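Local coordinates for protein homoprotocatechuate 2,3-dioxygenase (Brevibacterium fuscum, PDB 4Z6M) that probably uses a mononuclear iron(II) centre to activate dioxygen and cleave the aromatic ring of homoprotocatechuate, an extradiol-type reaction, at residues 104-116 with 124-136. The protein carries 1 engineered substitution. Sequence-based numbering, arbitrary orientation.
Sequences RKDGFVKGIGDAL and FPYEFFFETTHVE
Leu116 and Phe128 form an antiparallel hydrogen-bonded pair, Leu116 N giving to Phe128 O at 2.9 Å and Phe128 N to Leu116 O; beyond this pair, toward lower numbers on 104-116 and higher ones on 124-136, the segments pass into loop and meet again at Gly113 N and Glu131 O, 2.9 Å apart. Between these points the backbones part enough for a water to join Asp114 O to Glu131 N. Farther along, Gly111 O takes two donors, the Thr132 hydroxyl OG1 at 2.8 Å, coming nearly straight on to the carbonyl oxygen, and Thr133 N, tilted 40° out of the carbonyl plane. Glu131, its chain extended beyond CG, brings OE1 over to Asp114 N at 3.0 Å in an almost straight bond that meets the carboxylate from above its plane; a second water ties the same oxygen to Lys105 O. Asp114 turns its own carboxylate to Arg103. Ile112 lies across Phe129 at about a right angle: its CD1 sits over one ring face, 3.8 Å from the centroid, a CH-pi contact, while CG2 packs on Phe129 CB. Glu127 has CG anti to the backbone N (chi1 -178°) and stretches past the Ala115 methyl, where OE1 comes 3.6 Å from Phe108 CD1. A water bridges that oxygen to Phe108 N, and the buried carboxylate is further held by Arg117 and Tyr20, which should favour its ionised form. Leu116 points the opposite way from Ala115, onto helix 84-96. The pairing belongs to the beta hairpin of strands 115-119 and 125-129, with strand 73-81 on the far side of 125-129, in the mixed sheet of the N-terminal glyoxalase/dioxygenase-family region.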
ATOM      1  N   ARG A 104      15.069  12.397  40.504  1.00 14.80           N
ATOM      2  CA  ARG A 104      13.977  11.875  41.334  1.00 14.10           C
ATOM      3  C   ARG A 104      13.894  10.369  41.222  1.00 14.13           C
ATOM      4  O   ARG A 104      13.637   9.827  40.137  1.00 14.72           O
ATOM      5  CB  ARG A 104      12.668  12.501  40.891  1.00 16.58           C
ATOM      6  CG  ARG A 104      12.633  13.994  41.162  1.00 19.80           C
ATOM      7  CD  ARG A 104      11.239  14.530  41.072  1.00 22.38           C
ATOM      8  NE  ARG A 104      11.215  15.983  41.052  1.00 22.76           N
ATOM      9  CZ  ARG A 104      10.115  16.710  40.828  1.00 25.92           C
ATOM     10  NH1 ARG A 104       8.932  16.114  40.649  1.00 26.14           N
ATOM     11  NH2 ARG A 104      10.197  18.034  40.784  1.00 28.61           N
ATOM     12  N   LYS A 105      14.091   9.694  42.346  1.00 14.65           N
ATOM     13  CA  LYS A 105      14.155   8.240  42.378  1.00 15.55           C
ATOM     14  C   LYS A 105      12.851   7.574  41.952  1.00 14.68           C
ATOM     15  O   LYS A 105      12.876   6.429  41.493  1.00 17.26           O
ATOM     16  CB  LYS A 105      14.574   7.738  43.766  1.00 18.72           C
ATOM     17  CG  LYS A 105      13.488   7.890  44.811  1.00 22.94           C
ATOM     18  CD  LYS A 105      14.003   7.685  46.229  1.00 27.71           C
ATOM     19  CE  LYS A 105      14.805   6.402  46.372  1.00 32.63           C
ATOM     20  NZ  LYS A 105      14.059   5.183  45.934  1.00 36.86           N
ATOM     21  N   ASP A 106      11.734   8.282  42.101  1.00 15.65           N
ATOM     22  CA  ASP A 106      10.431   7.755  41.725  1.00 16.51           C
ATOM     23  C   ASP A 106       9.836   8.494  40.535  1.00 14.27           C
ATOM     24  O   ASP A 106       8.651   8.346  40.261  1.00 16.01           O
ATOM     25  CB  ASP A 106       9.462   7.795  42.920  1.00 20.06           C
ATOM     26  CG  ASP A 106       9.881   6.849  44.038  1.00 23.97           C
ATOM     27  OD1 ASP A 106      10.332   5.717  43.743  1.00 31.34           O
ATOM     28  OD2 ASP A 106       9.757   7.237  45.216  1.00 35.46           O
ATOM     29  N   GLY A 107      10.660   9.239  39.796  1.00 12.70           N
ATOM     30  CA  GLY A 107      10.239   9.797  38.529  1.00 13.16           C
ATOM     31  C   GLY A 107       9.563  11.145  38.615  1.00 12.41           C
ATOM     32  O   GLY A 107       9.141  11.594  39.688  1.00 15.00           O
ATOM     33  N   PHE A 108       9.415  11.775  37.461  1.00 10.70           N
ATOM     34  CA  PHE A 108       8.697  13.055  37.321  1.00 11.50           C
ATOM     35  C   PHE A 108       7.286  12.905  36.798  1.00 12.12           C
ATOM     36  O   PHE A 108       6.478  13.823  36.933  1.00 14.23           O
ATOM     37  CB  PHE A 108       9.444  13.978  36.336  1.00 11.94           C
ATOM     38  CG  PHE A 108      10.777  14.491  36.840  1.00 11.88           C
ATOM     39  CD1 PHE A 108      11.908  13.698  36.765  1.00 12.69           C
ATOM     40  CD2 PHE A 108      10.884  15.757  37.417  1.00 12.59           C
ATOM     41  CE1 PHE A 108      13.132  14.152  37.204  1.00 13.80           C
ATOM     42  CE2 PHE A 108      12.119  16.218  37.854  1.00 14.08           C
ATOM     43  CZ  PHE A 108      13.239  15.413  37.764  1.00 14.69           C
ATOM     44  N   VAL A 109       7.028  11.792  36.102  1.00 10.78           N
ATOM     45  CA  VAL A 109       5.719  11.488  35.538  1.00 10.90           C
ATOM     46  C   VAL A 109       5.407  10.034  35.863  1.00  9.98           C
ATOM     47  O   VAL A 109       6.314   9.237  36.115  1.00 11.35           O
ATOM     48  CB  VAL A 109       5.670  11.726  34.000  1.00 10.42           C
ATOM     49  CG1 VAL A 109       6.007  13.159  33.644  1.00 11.45           C
ATOM     50  CG2 VAL A 109       6.602  10.783  33.266  1.00 11.12           C
ATOM     51  N   LYS A 110       4.128   9.687  35.845  1.00 10.19           N
ATOM     52  CA  LYS A 110       3.708   8.313  36.111  1.00 10.95           C
ATOM     53  C   LYS A 110       4.348   7.349  35.107  1.00 10.66           C
ATOM     54  O   LYS A 110       4.529   7.684  33.924  1.00 11.19           O
ATOM     55  CB  LYS A 110       2.193   8.215  36.037  1.00 13.03           C
ATOM     56  CG  LYS A 110       1.502   8.872  37.201  1.00 17.35           C
ATOM     57  CD  LYS A 110      -0.007   8.707  37.110  1.00 20.48           C
ATOM     58  CE  LYS A 110      -0.721   9.250  38.342  1.00 22.18           C
ATOM     59  NZ  LYS A 110      -0.312  10.645  38.693  1.00 22.73           N
ATOM     60  N   GLY A 111       4.708   6.154  35.580  1.00 10.00           N
ATOM     61  CA  GLY A 111       5.207   5.105  34.698  1.00 10.71           C
ATOM     62  C   GLY A 111       6.676   5.210  34.368  1.00 11.37           C
ATOM     63  O   GLY A 111       7.182   4.391  33.608  1.00 11.20           O
ATOM     64  N   ILE A 112       7.360   6.214  34.942  1.00 10.57           N
ATOM     65  CA  ILE A 112       8.806   6.307  34.921  1.00 10.52           C
ATOM     66  C   ILE A 112       9.330   6.277  36.343  1.00 11.38           C
ATOM     67  O   ILE A 112       8.755   6.917  37.228  1.00 12.95           O
ATOM     68  CB  ILE A 112       9.270   7.600  34.229  1.00 12.28           C
ATOM     69  CG1 ILE A 112       8.627   7.740  32.847  1.00 12.35           C
ATOM     70  CG2 ILE A 112      10.791   7.628  34.161  1.00 10.59           C
ATOM     71  CD1 ILE A 112       9.206   6.812  31.800  1.00 12.10           C
ATOM     72  N   GLY A 113      10.396   5.503  36.534  1.00 11.32           N
ATOM     73  CA  GLY A 113      11.099   5.384  37.800  1.00 12.12           C
ATOM     74  C   GLY A 113      12.231   6.397  37.915  1.00 11.37           C
ATOM     75  O   GLY A 113      12.080   7.543  37.510  1.00 12.31           O
ATOM     76  N   ASP A 114      13.365   5.959  38.458  1.00 11.44           N
ATOM     77  CA  ASP A 114      14.497   6.835  38.734  1.00 11.84           C
ATOM     78  C   ASP A 114      14.856   7.611  37.462  1.00 12.47           C
ATOM     79  O   ASP A 114      15.097   7.025  36.407  1.00 12.52           O
ATOM     80  CB  ASP A 114      15.651   5.974  39.258  1.00 13.66           C
ATOM     81  CG  ASP A 114      16.918   6.752  39.500  1.00 15.11           C
ATOM     82  OD1 ASP A 114      16.831   7.887  39.997  1.00 16.35           O
ATOM     83  OD2 ASP A 114      18.014   6.203  39.194  1.00 19.52           O
ATOM     84  N   ALA A 115      14.846   8.937  37.563  1.00 11.81           N
ATOM     85  CA  ALA A 115      14.975   9.789  36.382  1.00 10.87           C
ATOM     86  C   ALA A 115      15.790  11.027  36.699  1.00 11.08           C
ATOM     87  O   ALA A 115      15.676  11.588  37.785  1.00 12.19           O
ATOM     88  CB  ALA A 115      13.616  10.191  35.841  1.00 12.36           C
ATOM     89  N   LEU A 116      16.593  11.445  35.725  1.00 10.80           N
ATOM     90  CA  LEU A 116      17.350  12.695  35.796  1.00 11.36           C
ATOM     91  C   LEU A 116      16.815  13.645  34.743  1.00 11.39           C
ATOM     92  O   LEU A 116      16.811  13.301  33.555  1.00 11.55           O
ATOM     93  CB  LEU A 116      18.818  12.415  35.519  1.00 13.00           C
ATOM     94  CG  LEU A 116      19.718  13.654  35.516  1.00 14.61           C
ATOM     95  CD1 LEU A 116      20.008  14.057  36.953  1.00 16.20           C
ATOM     96  CD2 LEU A 116      20.980  13.393  34.733  1.00 16.99           C
ATOM     97  N   PHE A 124      17.772  22.949  26.602  1.00 10.16           N
ATOM     98  CA  PHE A 124      16.666  22.013  26.456  1.00 10.44           C
ATOM     99  C   PHE A 124      16.515  21.153  27.700  1.00 10.22           C
ATOM    100  O   PHE A 124      17.499  20.745  28.308  1.00 11.50           O
ATOM    101  CB  PHE A 124      16.845  21.121  25.226  1.00 10.76           C
ATOM    102  CG  PHE A 124      16.593  21.828  23.949  1.00 10.32           C
ATOM    103  CD1 PHE A 124      17.615  22.525  23.335  1.00 11.46           C
ATOM    104  CD2 PHE A 124      15.343  21.822  23.359  1.00 11.30           C
ATOM    105  CE1 PHE A 124      17.388  23.201  22.153  1.00 12.30           C
ATOM    106  CE2 PHE A 124      15.110  22.505  22.185  1.00 12.00           C
ATOM    107  CZ  PHE A 124      16.146  23.181  21.572  1.00 11.48           C
ATOM    108  N   PRO A 125      15.258  20.840  28.055  1.00 11.18           N
ATOM    109  CA  PRO A 125      14.969  19.991  29.205  1.00 10.95           C
ATOM    110  C   PRO A 125      15.040  18.533  28.760  1.00 10.67           C
ATOM    111  O   PRO A 125      14.050  17.978  28.260  1.00 14.99           O
ATOM    112  CB  PRO A 125      13.558  20.415  29.607  1.00 11.72           C
ATOM    113  CG  PRO A 125      12.932  20.878  28.345  1.00 11.09           C
ATOM    114  CD  PRO A 125      14.041  21.464  27.504  1.00 10.35           C
ATOM    115  N   TYR A 126      16.194  17.924  28.951  1.00 10.74           N
ATOM    116  CA  TYR A 126      16.379  16.502  28.662  1.00 11.18           C
ATOM    117  C   TYR A 126      16.068  15.671  29.899  1.00 11.31           C
ATOM    118  O   TYR A 126      16.412  16.071  31.013  1.00 12.52           O
ATOM    119  CB  TYR A 126      17.813  16.223  28.226  1.00 10.46           C
ATOM    120  CG  TYR A 126      18.171  16.437  26.764  1.00  9.90           C
ATOM    121  CD1 TYR A 126      17.331  17.082  25.857  1.00 10.62           C
ATOM    122  CD2 TYR A 126      19.354  15.911  26.283  1.00 11.43           C
ATOM    123  CE1 TYR A 126      17.683  17.188  24.505  1.00 12.18           C
ATOM    124  CE2 TYR A 126      19.714  16.022  24.945  1.00 12.40           C
ATOM    125  CZ  TYR A 126      18.880  16.668  24.061  1.00 10.32           C
ATOM    126  OH  TYR A 126      19.222  16.736  22.731  1.00 11.77           O
ATOM    127  N   GLU A 127      15.448  14.496  29.699  1.00  9.56           N
ATOM    128  CA  GLU A 127      15.357  13.490  30.754  1.00  9.91           C
ATOM    129  C   GLU A 127      16.094  12.216  30.328  1.00  9.02           C
ATOM    130  O   GLU A 127      16.025  11.823  29.170  1.00  9.72           O
ATOM    131  CB  GLU A 127      13.902  13.131  31.088  1.00 10.91           C
ATOM    132  CG  GLU A 127      13.792  12.111  32.227  1.00 10.29           C
ATOM    133  CD  GLU A 127      12.359  11.776  32.604  1.00 10.76           C
ATOM    134  OE1 GLU A 127      11.727  12.567  33.372  1.00 12.38           O
ATOM    135  OE2 GLU A 127      11.865  10.730  32.123  1.00 11.77           O
ATOM    136  N   PHE A 128      16.763  11.587  31.283  1.00  8.84           N
ATOM    137  CA  PHE A 128      17.345  10.266  31.131  1.00  9.72           C
ATOM    138  C   PHE A 128      16.771   9.363  32.204  1.00  9.31           C
ATOM    139  O   PHE A 128      16.732   9.720  33.393  1.00 11.20           O
ATOM    140  CB  PHE A 128      18.853  10.343  31.271  1.00 10.82           C
ATOM    141  CG  PHE A 128      19.486  11.248  30.262  1.00 10.77           C
ATOM    142  CD1 PHE A 128      19.795  10.770  29.000  1.00 12.06           C
ATOM    143  CD2 PHE A 128      19.663  12.599  30.532  1.00 11.80           C
ATOM    144  CE1 PHE A 128      20.322  11.608  28.036  1.00 13.67           C
ATOM    145  CE2 PHE A 128      20.196  13.444  29.575  1.00 13.29           C
ATOM    146  CZ  PHE A 128      20.530  12.945  28.328  1.00 13.01           C
ATOM    147  N   PHE A 129      16.326   8.188  31.780  1.00  9.26           N
ATOM    148  CA  PHE A 129      15.742   7.207  32.711  1.00  9.36           C
ATOM    149  C   PHE A 129      16.014   5.810  32.159  1.00  8.99           C
ATOM    150  O   PHE A 129      16.181   5.655  30.937  1.00  8.91           O
ATOM    151  CB  PHE A 129      14.234   7.426  32.879  1.00  9.81           C
ATOM    152  CG  PHE A 129      13.435   6.999  31.674  1.00  9.16           C
ATOM    153  CD1 PHE A 129      13.237   7.874  30.627  1.00  9.40           C
ATOM    154  CD2 PHE A 129      12.972   5.686  31.555  1.00  9.82           C
ATOM    155  CE1 PHE A 129      12.570   7.460  29.483  1.00  9.52           C
ATOM    156  CE2 PHE A 129      12.293   5.277  30.415  1.00  9.90           C
ATOM    157  CZ  PHE A 129      12.091   6.161  29.386  1.00  9.49           C
ATOM    158  N   PHE A 130      16.044   4.821  33.054  1.00  9.39           N
ATOM    159  CA  PHE A 130      15.960   3.407  32.674  1.00  9.55           C
ATOM    160  C   PHE A 130      14.612   2.792  33.090  1.00 10.00           C
ATOM    161  O   PHE A 130      13.895   2.220  32.251  1.00 10.13           O
ATOM    162  CB  PHE A 130      17.102   2.586  33.270  1.00 10.84           C
ATOM    163  CG  PHE A 130      16.913   1.120  33.069  1.00 12.22           C
ATOM    164  CD1 PHE A 130      17.203   0.546  31.850  1.00 12.03           C
ATOM    165  CD2 PHE A 130      16.338   0.343  34.066  1.00 14.23           C
ATOM    166  CE1 PHE A 130      16.970  -0.797  31.643  1.00 14.42           C
ATOM    167  CE2 PHE A 130      16.120  -0.998  33.876  1.00 15.82           C
ATOM    168  CZ  PHE A 130      16.427  -1.568  32.660  1.00 16.25           C
ATOM    169  N   GLU A 131      14.252   2.917  34.371  1.00  9.98           N
ATOM    170  CA  GLU A 131      13.064   2.249  34.906  1.00 10.78           C
ATOM    171  C   GLU A 131      11.780   2.819  34.310  1.00 10.97           C
ATOM    172  O   GLU A 131      11.564   4.019  34.301  1.00 11.04           O
ATOM    173  CB  GLU A 131      12.987   2.395  36.439  1.00 12.55           C
ATOM    174  CG  GLU A 131      14.182   1.847  37.218  1.00 15.82           C
ATOM    175  CD  GLU A 131      14.172   2.149  38.717  1.00 21.47           C
ATOM    176  OE1 GLU A 131      13.477   3.095  39.227  1.00 22.05           O
ATOM    177  OE2 GLU A 131      14.912   1.396  39.395  1.00 29.79           O
ATOM    178  N   THR A 132      10.918   1.919  33.828  1.00 10.17           N
ATOM    179  CA  THR A 132       9.615   2.295  33.314  1.00 10.14           C
ATOM    180  C   THR A 132       8.640   1.124  33.468  1.00 10.93           C
ATOM    181  O   THR A 132       9.032  -0.044  33.364  1.00 12.73           O
ATOM    182  CB  THR A 132       9.684   2.798  31.848  1.00 11.72           C
ATOM    183  OG1 THR A 132       8.364   3.144  31.385  1.00 11.50           O
ATOM    184  CG2 THR A 132      10.289   1.769  30.932  1.00 11.90           C
ATOM    185  N   THR A 133       7.383   1.446  33.742  1.00 10.41           N
ATOM    186  CA  THR A 133       6.344   0.442  33.879  1.00 10.49           C
ATOM    187  C   THR A 133       6.006  -0.126  32.502  1.00 11.25           C
ATOM    188  O   THR A 133       5.630   0.612  31.605  1.00 12.86           O
ATOM    189  CB  THR A 133       5.088   1.080  34.481  1.00 11.37           C
ATOM    190  OG1 THR A 133       5.437   1.646  35.741  1.00 12.89           O
ATOM    191  CG2 THR A 133       3.965   0.062  34.668  1.00 13.39           C
ATOM    192  N   HIS A 134       6.146  -1.435  32.357  1.00 10.14           N
ATOM    193  CA  HIS A 134       5.746  -2.100  31.124  1.00  9.74           C
ATOM    194  C   HIS A 134       4.247  -2.203  31.057  1.00  9.24           C
ATOM    195  O   HIS A 134       3.589  -2.453  32.074  1.00 11.32           O
ATOM    196  CB  HIS A 134       6.328  -3.501  31.046  1.00 11.28           C
ATOM    197  CG  HIS A 134       7.805  -3.536  30.910  1.00 11.34           C
ATOM    198  ND1 HIS A 134       8.467  -4.681  30.539  1.00 14.83           N
ATOM    199  CD2 HIS A 134       8.757  -2.602  31.150  1.00 13.04           C
ATOM    200  CE1 HIS A 134       9.766  -4.443  30.520  1.00 15.26           C
ATOM    201  NE2 HIS A 134       9.968  -3.194  30.906  1.00 15.35           N
ATOM    202  N   VAL A 135       3.720  -2.054  29.846  1.00  8.79           N
ATOM    203  CA  VAL A 135       2.291  -2.148  29.594  1.00  9.12           C
ATOM    204  C   VAL A 135       2.039  -3.145  28.469  1.00  9.62           C
ATOM    205  O   VAL A 135       2.976  -3.651  27.863  1.00 11.07           O
ATOM    206  CB  VAL A 135       1.708  -0.771  29.256  1.00  9.50           C
ATOM    207  CG1 VAL A 135       1.879   0.180  30.435  1.00 10.33           C
ATOM    208  CG2 VAL A 135       2.333  -0.182  28.005  1.00  9.50           C
ATOM    209  N   GLU A 136       0.774  -3.424  28.176  1.00  8.94           N
ATOM    210  CA  GLU A 136       0.451  -4.329  27.076  1.00  8.14           C
ATOM    211  C   GLU A 136       0.970  -3.763  25.758  1.00  8.56           C
ATOM    212  O   GLU A 136       0.554  -2.697  25.316  1.00  8.67           O
ATOM    213  CB  GLU A 136      -1.052  -4.533  26.958  1.00  8.82           C
ATOM    214  CG  GLU A 136      -1.459  -5.557  25.897  1.00  9.95           C
ATOM    215  CD  GLU A 136      -2.965  -5.609  25.640  1.00 11.87           C
ATOM    216  OE1 GLU A 136      -3.757  -4.972  26.399  1.00 14.39           O
ATOM    217  OE2 GLU A 136      -3.366  -6.291  24.657  1.00 12.27           O
TER
HETATM  218  O   HOH W   1      13.893   4.008  41.785  1.00 33.12           O
HETATM  219  O   HOH W   2      10.199  10.915  34.904  1.00 12.35           O
HETATM  220  O   HOH W   3      15.931   4.597  35.888  1.00 11.26           O